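Local atomic coordinates of uncharacterized protein (PDB entry 4QNI), a protein that is of unknown function but probably serves as an auxiliary nutrient-binding protein of the gut bacterium Bacteroides thetaiotaomicron, built from two beta-rich domains. Residues 287-292 and 312-317; 245-250 and 267-272. All blocks are in the same frame, centred on the assembly; numbering follows the deposited sequence.

Contact 1. Residues 287-292 and 312-317; sequences VIINNV and GTLTLS. With EDO (1,2-ethanediol), chain J.
Val287 to Val292 and Gly312 to Ser317 pair as antiparallel arms of a beta hairpin in the C-terminal domain, their directions 178° apart. Reciprocal backbone bonds join Val287 with Leu316 and Ile289 with Leu314; Ile289 N to Leu314 O is 2.8 Å. Beyond Ile289 the register slips by one residue: Val292, not Asn291, pairs with Gly312 (Gly312 N to Val292 O, 2.8 Å), a beta bulge. Asn290 and Asn291 both stand opposite Thr313, and Asn291, with both backbone angles positive, makes the bend; a water bridges its N (2.9 Å) to Thr313 OG1. Gly312 has phi 134° and psi -152°, where a CB would strike the preceding carbonyl oxygen. On the buried face, Ile289 and Leu314 lie side by side and point the same way, CD1 to CD1 3.9 Å. Val292 crosses Leu314 at about a right angle, bringing its CG2 to 4.2 Å from Leu314 CD1; Tyr175 packs against Ile289 and Leu314. Over the other face, Ile288 CG2 meets Thr313 CG2 at 3.9 Å; both methyls stand anti to their backbone N. One side of the hairpin is thus aliphatic and turned into the core, whereas the other mixes methyls with hydroxyl and amide groups and takes up water beside the bulge.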
ATOM      1  N   VAL A 287      -2.542 -32.049  14.983  1.00 41.21           N
ATOM      2  CA  VAL A 287      -2.236 -33.385  14.501  1.00 40.44           C
ATOM      3  C   VAL A 287      -0.726 -33.468  14.603  1.00 44.01           C
ATOM      4  O   VAL A 287      -0.045 -32.701  13.925  1.00 45.08           O
ATOM      5  CB  VAL A 287      -2.781 -33.733  13.095  1.00 43.23           C
ATOM      6  CG1 VAL A 287      -2.353 -35.148  12.681  1.00 43.20           C
ATOM      7  CG2 VAL A 287      -4.304 -33.596  13.047  1.00 42.89           C
ATOM      8  N   ILE A 288      -0.190 -34.320  15.487  1.00 37.34           N
ATOM      9  CA  ILE A 288       1.261 -34.430  15.611  1.00 36.65           C
ATOM     10  C   ILE A 288       1.724 -35.758  15.013  1.00 40.93           C
ATOM     11  O   ILE A 288       1.268 -36.803  15.456  1.00 41.44           O
ATOM     12  CB  ILE A 288       1.678 -34.277  17.095  1.00 40.51           C
ATOM     13  CG1 ILE A 288       1.315 -32.850  17.593  1.00 42.26           C
ATOM     14  CG2 ILE A 288       3.172 -34.605  17.318  1.00 37.91           C
ATOM     15  CD1 ILE A 288       1.442 -32.654  19.057  1.00 47.61           C
ATOM     16  N   ILE A 289       2.632 -35.734  14.033  1.00 36.97           N
ATOM     17  CA  ILE A 289       3.156 -36.995  13.462  1.00 34.90           C
ATOM     18  C   ILE A 289       4.590 -37.113  13.896  1.00 38.22           C
ATOM     19  O   ILE A 289       5.394 -36.256  13.567  1.00 40.27           O
ATOM     20  CB  ILE A 289       2.998 -37.135  11.908  1.00 35.64           C
ATOM     21  CG1 ILE A 289       1.550 -36.853  11.437  1.00 33.96           C
ATOM     22  CG2 ILE A 289       3.501 -38.518  11.405  1.00 33.22           C
ATOM     23  CD1 ILE A 289       1.461 -36.599   9.906  1.00 33.85           C
ATOM     24  N   ASN A 290       4.913 -38.155  14.643  1.00 35.09           N
ATOM     25  CA  ASN A 290       6.258 -38.371  15.156  1.00 34.89           C
ATOM     26  C   ASN A 290       6.999 -39.438  14.400  1.00 40.59           C
ATOM     27  O   ASN A 290       6.388 -40.324  13.809  1.00 40.30           O
ATOM     28  CB  ASN A 290       6.208 -38.754  16.635  1.00 34.23           C
ATOM     29  CG  ASN A 290       5.737 -37.657  17.544  1.00 51.08           C
ATOM     30  OD1 ASN A 290       4.738 -37.792  18.252  1.00 55.36           O
ATOM     31  ND2 ASN A 290       6.444 -36.548  17.547  1.00 49.48           N
ATOM     32  N   ASN A 291       8.334 -39.366  14.466  1.00 39.61           N
ATOM     33  CA  ASN A 291       9.290 -40.317  13.908  1.00 40.89           C
ATOM     34  C   ASN A 291       9.157 -40.527  12.399  1.00 44.77           C
ATOM     35  O   ASN A 291       9.239 -41.656  11.904  1.00 44.28           O
ATOM     36  CB  ASN A 291       9.229 -41.664  14.660  1.00 39.01           C
ATOM     37  CG  ASN A 291       9.655 -41.495  16.082  1.00 46.28           C
ATOM     38  OD1 ASN A 291      10.710 -40.931  16.359  1.00 40.79           O
ATOM     39  ND2 ASN A 291       8.814 -41.904  17.011  1.00 41.14           N
ATOM     40  N   VAL A 292       9.011 -39.426  11.677  1.00 40.81           N
ATOM     41  CA  VAL A 292       9.023 -39.442  10.226  1.00 39.63           C
ATOM     42  C   VAL A 292      10.501 -39.626   9.899  1.00 46.35           C
ATOM     43  O   VAL A 292      11.325 -38.854  10.364  1.00 47.24           O
ATOM     44  CB  VAL A 292       8.405 -38.165   9.615  1.00 42.26           C
ATOM     45  CG1 VAL A 292       8.525 -38.175   8.104  1.00 42.27           C
ATOM     46  CG2 VAL A 292       6.956 -37.988  10.048  1.00 41.01           C
ATOM     47  N   GLY A 312      12.007 -36.286  11.391  1.00 43.14           N
ATOM     48  CA  GLY A 312      11.423 -35.453  12.419  1.00 42.22           C
ATOM     49  C   GLY A 312       9.935 -35.584  12.661  1.00 45.57           C
ATOM     50  O   GLY A 312       9.319 -36.648  12.471  1.00 43.72           O
ATOM     51  N   THR A 313       9.373 -34.465  13.135  1.00 41.27           N
ATOM     52  CA  THR A 313       7.986 -34.303  13.529  1.00 40.26           C
ATOM     53  C   THR A 313       7.292 -33.322  12.622  1.00 43.96           C
ATOM     54  O   THR A 313       7.847 -32.265  12.311  1.00 44.77           O
ATOM     55  CB  THR A 313       7.936 -33.784  14.993  1.00 42.73           C
ATOM     56  OG1 THR A 313       8.686 -34.654  15.808  1.00 41.37           O
ATOM     57  CG2 THR A 313       6.502 -33.678  15.572  1.00 43.65           C
ATOM     58  N   LEU A 314       6.058 -33.657  12.259  1.00 39.53           N
ATOM     59  CA  LEU A 314       5.112 -32.828  11.519  1.00 39.41           C
ATOM     60  C   LEU A 314       4.032 -32.391  12.488  1.00 43.10           C
ATOM     61  O   LEU A 314       3.558 -33.216  13.265  1.00 43.85           O
ATOM     62  CB  LEU A 314       4.479 -33.618  10.373  1.00 39.09           C
ATOM     63  CG  LEU A 314       5.312 -33.866   9.143  1.00 45.30           C
ATOM     64  CD1 LEU A 314       4.664 -34.955   8.292  1.00 45.80           C
ATOM     65  CD2 LEU A 314       5.471 -32.579   8.334  1.00 45.57           C
ATOM     66  N   THR A 315       3.652 -31.119  12.470  1.00 39.64           N
ATOM     67  CA  THR A 315       2.597 -30.600  13.339  1.00 39.67           C
ATOM     68  C   THR A 315       1.663 -29.744  12.521  1.00 43.89           C
ATOM     69  O   THR A 315       2.087 -28.761  11.899  1.00 45.10           O
ATOM     70  CB  THR A 315       3.145 -29.804  14.555  1.00 47.05           C
ATOM     71  OG1 THR A 315       4.137 -30.572  15.236  1.00 48.86           O
ATOM     72  CG2 THR A 315       2.032 -29.384  15.550  1.00 42.63           C
ATOM     73  N   LEU A 316       0.394 -30.124  12.531  1.00 37.96           N
ATOM     74  CA  LEU A 316      -0.688 -29.405  11.912  1.00 36.62           C
ATOM     75  C   LEU A 316      -1.554 -28.800  12.994  1.00 43.82           C
ATOM     76  O   LEU A 316      -1.981 -29.516  13.884  1.00 43.65           O
ATOM     77  CB  LEU A 316      -1.527 -30.351  11.047  1.00 34.65           C
ATOM     78  CG  LEU A 316      -2.789 -29.735  10.396  1.00 36.21           C
ATOM     79  CD1 LEU A 316      -2.412 -28.756   9.305  1.00 33.33           C
ATOM     80  CD2 LEU A 316      -3.761 -30.848   9.908  1.00 34.78           C
ATOM     81  N   SER A 317      -1.838 -27.506  12.903  1.00 43.88           N
ATOM     82  CA  SER A 317      -2.763 -26.815  13.810  1.00 45.18           C
ATOM     83  C   SER A 317      -4.010 -26.368  13.015  1.00 46.78           C
ATOM     84  O   SER A 317      -3.916 -25.955  11.868  1.00 44.72           O
ATOM     85  CB  SER A 317      -2.096 -25.628  14.499  1.00 49.99           C
ATOM     86  OG  SER A 317      -1.592 -24.701  13.558  1.00 65.45           O
TER
HETATM   87  C1  EDO J 408      -4.410 -25.333   6.459  1.00 64.15           C
HETATM   88  O1  EDO J 408      -4.566 -23.959   6.086  1.00 65.30           O
HETATM   89  C2  EDO J 408      -3.873 -25.512   7.925  1.00 67.78           C
HETATM   90  O2  EDO J 408      -4.905 -25.543   8.959  1.00 68.33           O
HETATM   91  O   HOH W   1       9.523 -37.283  16.048  1.00 47.07           O

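Contact 2. Residues 245-250 and 267-272; sequences GSVTIS and PSFRIS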
ATOM      1  N   GLY A 245      -2.483 -43.500  16.745  1.00 39.75           N
ATOM      2  CA  GLY A 245      -2.128 -44.778  16.149  1.00 39.06           C
ATOM      3  C   GLY A 245      -0.867 -44.651  15.343  1.00 43.21           C
ATOM      4  O   GLY A 245      -0.174 -43.639  15.427  1.00 43.01           O
ATOM      5  N   SER A 246      -0.545 -45.679  14.585  1.00 40.02           N
ATOM      6  CA  SER A 246       0.640 -45.652  13.737  1.00 38.43           C
ATOM      7  C   SER A 246       0.304 -44.942  12.450  1.00 39.46           C
ATOM      8  O   SER A 246      -0.877 -44.723  12.151  1.00 36.54           O
ATOM      9  CB  SER A 246       1.107 -47.079  13.438  1.00 40.93           C
ATOM     10  OG  SER A 246       0.192 -47.682  12.534  1.00 47.53           O
ATOM     11  N   VAL A 247       1.343 -44.616  11.667  1.00 38.57           N
ATOM     12  CA  VAL A 247       1.239 -44.033  10.332  1.00 37.77           C
ATOM     13  C   VAL A 247       2.003 -44.973   9.365  1.00 42.91           C
ATOM     14  O   VAL A 247       3.094 -45.456   9.694  1.00 43.93           O
ATOM     15  CB  VAL A 247       1.741 -42.558  10.281  1.00 41.76           C
ATOM     16  CG1 VAL A 247       1.726 -41.995   8.853  1.00 39.48           C
ATOM     17  CG2 VAL A 247       0.916 -41.658  11.212  1.00 42.44           C
ATOM     18  N   THR A 248       1.408 -45.275   8.205  1.00 39.69           N
ATOM     19  CA  THR A 248       2.079 -46.036   7.156  1.00 39.02           C
ATOM     20  C   THR A 248       2.579 -45.021   6.136  1.00 43.75           C
ATOM     21  O   THR A 248       1.778 -44.314   5.517  1.00 43.29           O
ATOM     22  CB  THR A 248       1.168 -47.096   6.541  1.00 43.07           C
ATOM     23  OG1 THR A 248       0.728 -47.972   7.586  1.00 43.76           O
ATOM     24  CG2 THR A 248       1.872 -47.901   5.397  1.00 32.96           C
ATOM     25  N   ILE A 249       3.901 -44.912   6.004  1.00 40.40           N
ATOM     26  CA  ILE A 249       4.526 -44.011   5.046  1.00 39.05           C
ATOM     27  C   ILE A 249       4.936 -44.834   3.837  1.00 46.12           C
ATOM     28  O   ILE A 249       5.668 -45.807   3.980  1.00 49.02           O
ATOM     29  CB  ILE A 249       5.715 -43.213   5.645  1.00 40.49           C
ATOM     30  CG1 ILE A 249       5.276 -42.336   6.841  1.00 38.97           C
ATOM     31  CG2 ILE A 249       6.367 -42.365   4.559  1.00 40.10           C
ATOM     32  CD1 ILE A 249       6.462 -41.518   7.549  1.00 37.81           C
ATOM     33  N   SER A 250       4.456 -44.469   2.659  1.00 41.43           N
ATOM     34  CA  SER A 250       4.819 -45.199   1.455  1.00 42.19           C
ATOM     35  C   SER A 250       4.983 -44.256   0.264  1.00 47.64           C
ATOM     36  O   SER A 250       4.707 -43.048   0.344  1.00 44.38           O
ATOM     37  CB  SER A 250       3.785 -46.278   1.141  1.00 43.66           C
ATOM     38  OG  SER A 250       2.509 -45.696   0.958  1.00 43.76           O
ATOM     39  N   PRO A 267       6.514 -44.704  12.497  1.00 42.42           N
ATOM     40  CA  PRO A 267       5.898 -43.394  12.789  1.00 40.55           C
ATOM     41  C   PRO A 267       4.503 -43.539  13.400  1.00 42.46           C
ATOM     42  O   PRO A 267       3.851 -44.558  13.199  1.00 42.84           O
ATOM     43  CB  PRO A 267       5.865 -42.682  11.431  1.00 41.44           C
ATOM     44  CG  PRO A 267       6.090 -43.734  10.406  1.00 45.62           C
ATOM     45  CD  PRO A 267       6.659 -44.944  11.042  1.00 41.77           C
ATOM     46  N   SER A 268       4.062 -42.532  14.163  1.00 38.00           N
ATOM     47  CA  SER A 268       2.771 -42.512  14.864  1.00 37.04           C
ATOM     48  C   SER A 268       2.186 -41.117  14.898  1.00 42.21           C
ATOM     49  O   SER A 268       2.890 -40.138  14.667  1.00 42.13           O
ATOM     50  CB  SER A 268       2.922 -43.031  16.293  1.00 40.43           C
ATOM     51  OG  SER A 268       3.975 -42.384  16.989  1.00 43.47           O
ATOM     52  N   PHE A 269       0.886 -41.019  15.162  1.00 39.02           N
ATOM     53  CA  PHE A 269       0.234 -39.723  15.232  1.00 37.21           C
ATOM     54  C   PHE A 269      -0.626 -39.663  16.444  1.00 43.14           C
ATOM     55  O   PHE A 269      -0.985 -40.687  17.022  1.00 45.13           O
ATOM     56  CB  PHE A 269      -0.603 -39.421  13.960  1.00 36.94           C
ATOM     57  CG  PHE A 269      -1.967 -40.085  13.937  1.00 37.75           C
ATOM     58  CD1 PHE A 269      -2.103 -41.425  13.577  1.00 39.73           C
ATOM     59  CD2 PHE A 269      -3.116 -39.368  14.271  1.00 38.11           C
ATOM     60  CE1 PHE A 269      -3.357 -42.034  13.562  1.00 40.47           C
ATOM     61  CE2 PHE A 269      -4.370 -39.969  14.227  1.00 41.17           C
ATOM     62  CZ  PHE A 269      -4.481 -41.308  13.902  1.00 39.91           C
ATOM     63  N   ARG A 270      -1.033 -38.461  16.772  1.00 40.40           N
ATOM     64  CA  ARG A 270      -1.903 -38.167  17.885  1.00 41.67           C
ATOM     65  C   ARG A 270      -2.594 -36.855  17.600  1.00 45.77           C
ATOM     66  O   ARG A 270      -1.966 -35.951  17.063  1.00 43.40           O
ATOM     67  CB  ARG A 270      -1.063 -38.094  19.174  1.00 42.38           C
ATOM     68  CG  ARG A 270      -1.860 -38.382  20.395  1.00 56.91           C
ATOM     69  CD  ARG A 270      -1.051 -37.972  21.589  1.00 67.39           C
ATOM     70  NE  ARG A 270      -1.851 -38.042  22.800  1.00 69.71           N
ATOM     71  CZ  ARG A 270      -1.418 -37.673  23.996  1.00 86.82           C
ATOM     72  NH1 ARG A 270      -0.181 -37.205  24.147  1.00 70.49           N
ATOM     73  NH2 ARG A 270      -2.204 -37.793  25.057  1.00 76.02           N
ATOM     74  N   ILE A 271      -3.888 -36.762  17.918  1.00 46.32           N
ATOM     75  CA  ILE A 271      -4.691 -35.553  17.776  1.00 47.03           C
ATOM     76  C   ILE A 271      -4.921 -35.034  19.200  1.00 55.36           C
ATOM     77  O   ILE A 271      -5.169 -35.811  20.117  1.00 57.20           O
ATOM     78  CB  ILE A 271      -5.995 -35.788  16.948  1.00 50.32           C
ATOM     79  CG1 ILE A 271      -5.700 -36.313  15.499  1.00 47.66           C
ATOM     80  CG2 ILE A 271      -6.829 -34.510  16.855  1.00 52.61           C
ATOM     81  N   SER A 272      -4.728 -33.744  19.408  1.00 54.72           N
ATOM     82  CA  SER A 272      -4.854 -33.112  20.723  1.00 56.06           C
ATOM     83  C   SER A 272      -5.396 -31.682  20.598  1.00 61.38           C
ATOM     84  O   SER A 272      -5.234 -31.048  19.555  1.00 60.07           O
ATOM     85  CB  SER A 272      -3.504 -33.101  21.426  1.00 59.70           C
ATOM     86  OG  SER A 272      -2.522 -32.561  20.560  1.00 72.29           O
TER
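Gly245 O accepts the shortest polar bond between 245-250 and 267-272, from Phe269 N at 2.8 Å, with the donor nearly on the line of the C=O bond (165°). The return bond, Gly245 N to Phe269 O, is longer at 3.2 Å and less straight. Val247 N reaches Pro267 O at 2.9 Å from above the carbonyl plane, 49° out of it. This distortion accompanies strands set at 127°, far from straight antiparallel, with Ser246 and Ser268 only 4.0 Å apart between their CA atoms. Phe269 CG lies between the backbone N and the carbonyl carbon, and the ring folds back over Gly245: Gly245 N sits over one face, 3.6 Å from CE1, while Ser246 O lies in plane at the edge. The Val247 and Phe269 side chains cross at about a right angle, Val247 CG2 to Phe269 CD1 3.8 Å, and Phe239 meets the ring edge-to-face. An alanine in place of Phe269 would probably open a gap beside Val247 and leave Phe239 without its aromatic mate. Farther along, Ile249 CD1 packs on Pro267 CG at 3.6 Å. The Ser246 hydroxyl turns to the next strand instead, where OG is hydrogen-bonded to Asn240 ND2. Three backbone bonds thus hold the strands together where they cross, and apolar contacts of Phe269 and Pro267 fill the inner side of the twisted pair.

Read from the N terminus, 245-250 comes first and, after 16 intervening residues, 267-272 returns beside it, closing contact 2. The chain then turns from strand 260-275 into strand 282-298, enters contact 1 at 287-292 and closes it at 312-317 after 19 more residues. The two closures follow in series, neither nested nor crossed. Their centres lie 8 Å apart because strands 260-275 and 282-298 are neighbours: Asn290 N lies 2.8 Å from Ser268 O and Ile288 N 2.9 Å from Arg270 O, both probable hydrogen bonds. Val247 touches Ile289, and Ile249 touches Val292. Together the contacts tie four consecutive strands into one antiparallel sheet of the C-terminal domain.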